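PDB 3NDN: O-succinylhomoserine sulfhydrylase, which probably makes L-homocysteine from O-succinyl-L-homoserine and hydrogen sulfide in methionine biosynthesis, using pyridoxal 5'-phosphate as cofactor. Local coordinates for residues 132-135 against 136-140; 367-370 against 371-374. One frame throughout, in Å; residues are numbered along the deposited sequence.

Contact 1 of 2, residues 132-135 against 136-140; sequences SCFV and VCSEI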
loop_
_atom_site.group_PDB
_atom_site.type_symbol
_atom_site.label_atom_id
_atom_site.label_comp_id
_atom_site.label_asym_id
_atom_site.label_seq_id
_atom_site.Cartn_x
_atom_site.Cartn_y
_atom_site.Cartn_z
ATOM N N SER A 132 -3.893 7.929 -28.662
ATOM C CA SER A 132 -5.150 7.351 -28.174
ATOM C C SER A 132 -6.353 8.314 -28.233
ATOM O O SER A 132 -7.479 7.872 -28.480
ATOM C CB SER A 132 -4.981 6.789 -26.763
ATOM O OG SER A 132 -4.209 5.599 -26.762
ATOM N N CYS A 133 -6.133 9.607 -27.982
ATOM C CA CYS A 133 -7.210 10.604 -28.166
ATOM C C CYS A 133 -7.718 10.661 -29.625
ATOM O O CYS A 133 -8.927 10.796 -29.856
ATOM C CB CYS A 133 -6.794 12.004 -27.696
ATOM S SG CYS A 133 -6.425 12.128 -25.912
ATOM N N PHE A 134 -6.796 10.570 -30.592
ATOM C CA PHE A 134 -7.160 10.550 -32.018
ATOM C C PHE A 134 -7.987 9.303 -32.353
ATOM O O PHE A 134 -8.999 9.407 -33.054
ATOM C CB PHE A 134 -5.919 10.670 -32.941
ATOM C CG PHE A 134 -6.257 10.747 -34.426
ATOM C CD1 PHE A 134 -6.607 11.966 -35.016
ATOM C CD2 PHE A 134 -6.215 9.605 -35.228
ATOM C CE1 PHE A 134 -6.928 12.047 -36.385
ATOM C CE2 PHE A 134 -6.544 9.673 -36.604
ATOM C CZ PHE A 134 -6.897 10.893 -37.174
ATOM N N VAL A 135 -7.581 8.145 -31.826
ATOM C CA VAL A 135 -8.309 6.878 -32.054
ATOM C C VAL A 135 -9.743 6.955 -31.504
ATOM O O VAL A 135 -10.678 6.486 -32.151
ATOM C CB VAL A 135 -7.575 5.644 -31.443
ATOM C CG1 VAL A 135 -8.444 4.384 -31.537
ATOM C CG2 VAL A 135 -6.225 5.420 -32.109
ATOM N N VAL A 136 -9.902 7.569 -30.328
ATOM C CA VAL A 136 -11.222 7.788 -29.715
ATOM C C VAL A 136 -12.112 8.662 -30.633
ATOM O O VAL A 136 -13.279 8.337 -30.857
ATOM C CB VAL A 136 -11.111 8.447 -28.289
ATOM C CG1 VAL A 136 -12.444 9.036 -27.834
ATOM C CG2 VAL A 136 -10.604 7.445 -27.246
ATOM N N CYS A 137 -11.547 9.741 -31.177
ATOM C CA CYS A 137 -12.325 10.704 -31.975
ATOM C C CYS A 137 -12.611 10.226 -33.414
ATOM O O CYS A 137 -13.675 10.524 -33.978
ATOM C CB CYS A 137 -11.642 12.074 -31.994
ATOM S SG CYS A 137 -11.590 12.984 -30.382
ATOM N N SER A 138 -11.669 9.488 -34.003
ATOM C CA SER A 138 -11.774 9.088 -35.409
ATOM C C SER A 138 -12.403 7.710 -35.631
ATOM O O SER A 138 -13.034 7.488 -36.676
ATOM C CB SER A 138 -10.404 9.162 -36.108
ATOM O OG SER A 138 -9.550 8.118 -35.652
ATOM N N GLU A 139 -12.237 6.791 -34.670
ATOM C CA GLU A 139 -12.678 5.399 -34.862
ATOM C C GLU A 139 -13.713 4.877 -33.861
ATOM O O GLU A 139 -14.731 4.299 -34.266
ATOM C CB GLU A 139 -11.480 4.442 -34.893
ATOM C CG GLU A 139 -10.464 4.710 -36.020
ATOM C CD GLU A 139 -9.229 3.819 -35.918
ATOM O OE1 GLU A 139 -9.332 2.700 -35.380
ATOM O OE2 GLU A 139 -8.146 4.232 -36.386
ATOM N N ILE A 140 -13.447 5.043 -32.562
ATOM C CA ILE A 140 -14.309 4.441 -31.533
ATOM C C ILE A 140 -15.688 5.106 -31.440
ATOM O O ILE A 140 -16.707 4.414 -31.430
ATOM C CB ILE A 140 -13.600 4.358 -30.143
ATOM C CG1 ILE A 140 -12.383 3.424 -30.231
ATOM C CG2 ILE A 140 -14.587 3.884 -29.050
ATOM C CD1 ILE A 140 -11.493 3.377 -28.958
#
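Val-136 N bonds to Ser-132 O at 3.1 Å and Cys-137 N to Cys-133 O, the regular i to i+4 pattern of one continuous helix. The pattern widens at Val-135 O, which takes two amides: Glu-139 N at 3.0 Å, keeping the i to i+4 step, and Ile-140 N at 3.1 Å. The second bond spans five residues, the mark of a pi-type turn; it lies in the carbonyl plane and is the straighter of the two at hydrogen (164°).

A side-chain bond adds to this at Phe-134 O. Ser-138 N reaches that oxygen at 2.8 Å, and Ser-138 OG donates to the same atom at 3.0 Å from above the carbonyl plane. The hydroxyl can fold back onto the preceding turn because OG sits between its own backbone N and carbonyl carbon (chi1 72°).

Two carbon contacts accompany these bonds. With CG trans to its backbone N (chi1 -176°), Phe-134 swings its ring beside Ser-138, whose CB lies over one face, 4.2 Å from the ring centroid, as a CH-pi contact displaced toward the rim. Val-135 CG1 touches Ile-140 CD1 at 4.1 Å, the two side chains crossing at a slant.

Outward, the Phe-134 ring stacks with Phe-150, while Cys-133 packs on Met-106 and Phe-171. His-257 of the second subunit hydrogen-bonds Ser-132 OG, and Lys-253 of the same subunit forms a salt bridge with Glu-139 OE1. The segment belongs to the connecting helix of a beta-alpha-beta unit, between strands 122-126 and 147-151 of the seven-stranded mixed sheet, in the PLP-binding domain of this trans-sulfuration family enzyme, which has the fold type I (aspartate aminotransferase-like) architecture.

Contact 2 of 2, residues 367-370 against 371-374; sequences VTHP and ATTT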
loop_
_atom_site.group_PDB
_atom_site.type_symbol
_atom_site.label_atom_id
_atom_site.label_comp_id
_atom_site.label_asym_id
_atom_site.label_seq_id
_atom_site.Cartn_x
_atom_site.Cartn_y
_atom_site.Cartn_z
ATOM N N VAL A 367 14.057 10.806 -22.356
ATOM C CA VAL A 367 14.246 11.174 -23.777
ATOM C C VAL A 367 13.589 10.149 -24.728
ATOM O O VAL A 367 13.639 8.945 -24.472
ATOM C CB VAL A 367 15.756 11.411 -24.132
ATOM C CG1 VAL A 367 16.600 10.125 -24.000
ATOM C CG2 VAL A 367 15.917 11.999 -25.525
ATOM N N THR A 368 12.957 10.639 -25.793
ATOM C CA THR A 368 12.349 9.747 -26.797
ATOM C C THR A 368 12.514 10.241 -28.258
ATOM O O THR A 368 12.711 11.440 -28.505
ATOM C CB THR A 368 10.860 9.440 -26.444
ATOM O OG1 THR A 368 10.433 8.274 -27.152
ATOM C CG2 THR A 368 9.940 10.616 -26.806
ATOM N N HIS A 369 12.414 9.310 -29.222
ATOM C CA HIS A 369 12.457 9.623 -30.659
ATOM C C HIS A 369 11.049 9.440 -31.235
ATOM O O HIS A 369 10.632 8.299 -31.489
ATOM C CB HIS A 369 13.450 8.671 -31.364
ATOM C CG HIS A 369 13.600 8.904 -32.839
ATOM N ND1 HIS A 369 13.125 8.017 -33.785
ATOM C CD2 HIS A 369 14.207 9.898 -33.531
ATOM C CE1 HIS A 369 13.413 8.467 -34.994
ATOM N NE2 HIS A 369 14.076 9.602 -34.866
ATOM N N PRO A 370 10.310 10.549 -31.438
ATOM C CA PRO A 370 8.890 10.431 -31.793
ATOM C C PRO A 370 8.572 9.678 -33.088
ATOM O O PRO A 370 7.579 8.957 -33.129
ATOM C CB PRO A 370 8.426 11.888 -31.880
ATOM C CG PRO A 370 9.361 12.631 -30.946
ATOM C CD PRO A 370 10.688 11.950 -31.142
ATOM N N ALA A 371 9.405 9.822 -34.122
ATOM C CA ALA A 371 9.141 9.194 -35.430
ATOM C C ALA A 371 9.079 7.656 -35.389
ATOM O O ALA A 371 8.450 7.035 -36.253
ATOM C CB ALA A 371 10.158 9.676 -36.490
ATOM N N THR A 372 9.716 7.046 -34.388
ATOM C CA THR A 372 9.684 5.587 -34.232
ATOM C C THR A 372 8.916 5.105 -32.979
ATOM O O THR A 372 8.802 3.904 -32.748
ATOM C CB THR A 372 11.113 4.975 -34.254
ATOM O OG1 THR A 372 11.914 5.567 -33.221
ATOM C CG2 THR A 372 11.787 5.197 -35.627
ATOM N N THR A 373 8.403 6.042 -32.183
ATOM C CA THR A 373 7.651 5.726 -30.954
ATOM C C THR A 373 6.344 6.543 -30.830
ATOM O O THR A 373 5.295 6.102 -31.295
ATOM C CB THR A 373 8.500 5.956 -29.678
ATOM O OG1 THR A 373 8.926 7.324 -29.628
ATOM C CG2 THR A 373 9.715 5.040 -29.635
ATOM N N THR A 374 6.418 7.723 -30.198
ATOM C CA THR A 374 5.272 8.652 -30.034
ATOM C C THR A 374 4.306 8.630 -31.232
ATOM O O THR A 374 3.102 8.426 -31.058
ATOM C CB THR A 374 5.752 10.124 -29.784
ATOM O OG1 THR A 374 6.831 10.140 -28.840
ATOM C CG2 THR A 374 4.621 11.013 -29.253
#
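His-369 O is gripped by two donors on opposite faces of its carbonyl plane. Thr-373 OG1 donates to it at 2.7 Å and stands well above the plane (64° out of it), whereas Thr-372 N comes from the other face at 3.3 Å. Placing the Thr-373 hydroxyl between its own backbone N and carbonyl carbon (chi1 59°) turns it back toward this oxygen; Thr-368 OG1 lies 3.1 Å from the same Thr-373 OG1.

The imidazole is held separately. His-369 ND1 and Thr-372 OG1 share a hydrogen bond of 2.8 Å that is almost straight at 175°, with either atom a possible donor. The hydroxyl meets the ring at its edge, near its plane, and Thr-372 CG2 lies 3.7 Å from His-369 CE1. Ala-371 N stands over one ring face, offset toward the rim.

Thr-373 N donates to Pro-370 O at 3.2 Å, again from above the carbonyl plane. This bond and the one from Thr-372 N to His-369 O, each spanning three residues, make two overlapping beta turns as the chain leaves strand 366-368 of the five-stranded mixed sheet. Pro-370 and Thr-374 lie alongside each other and point the same way, their CB atoms 3.8 Å apart.

Further out, His-369 NE2 hydrogen-bonds Asp-390 O, and Phe-345 of helix 340-350 meets the imidazole edge-to-face and touches Thr-372. Asn-358 OD1 accepts a hydrogen bond from Thr-374 OG1, and Phe-66 of the second subunit packs on Thr-373.

Counted from the N terminus, contact 1 comes first, inside helix 131-143, where it closes successive helical turns within the crossover between strands 122-126 and 147-151. Contact 2 opens only after contact 1 has closed, so the two lie in series, neither nested nor crossing. It closes the turn that follows strand 366-368 and starts the loop leading to helix 379-385. Contact 1 thus lies in a helix joining two strands of the seven-stranded sheet; contact 2 begins at the end of a strand of the five-stranded sheet. The centres of contacts 1 and 2 are about 20 Å apart, and the two do not touch. Each also packs against the second subunit, through different residues of it.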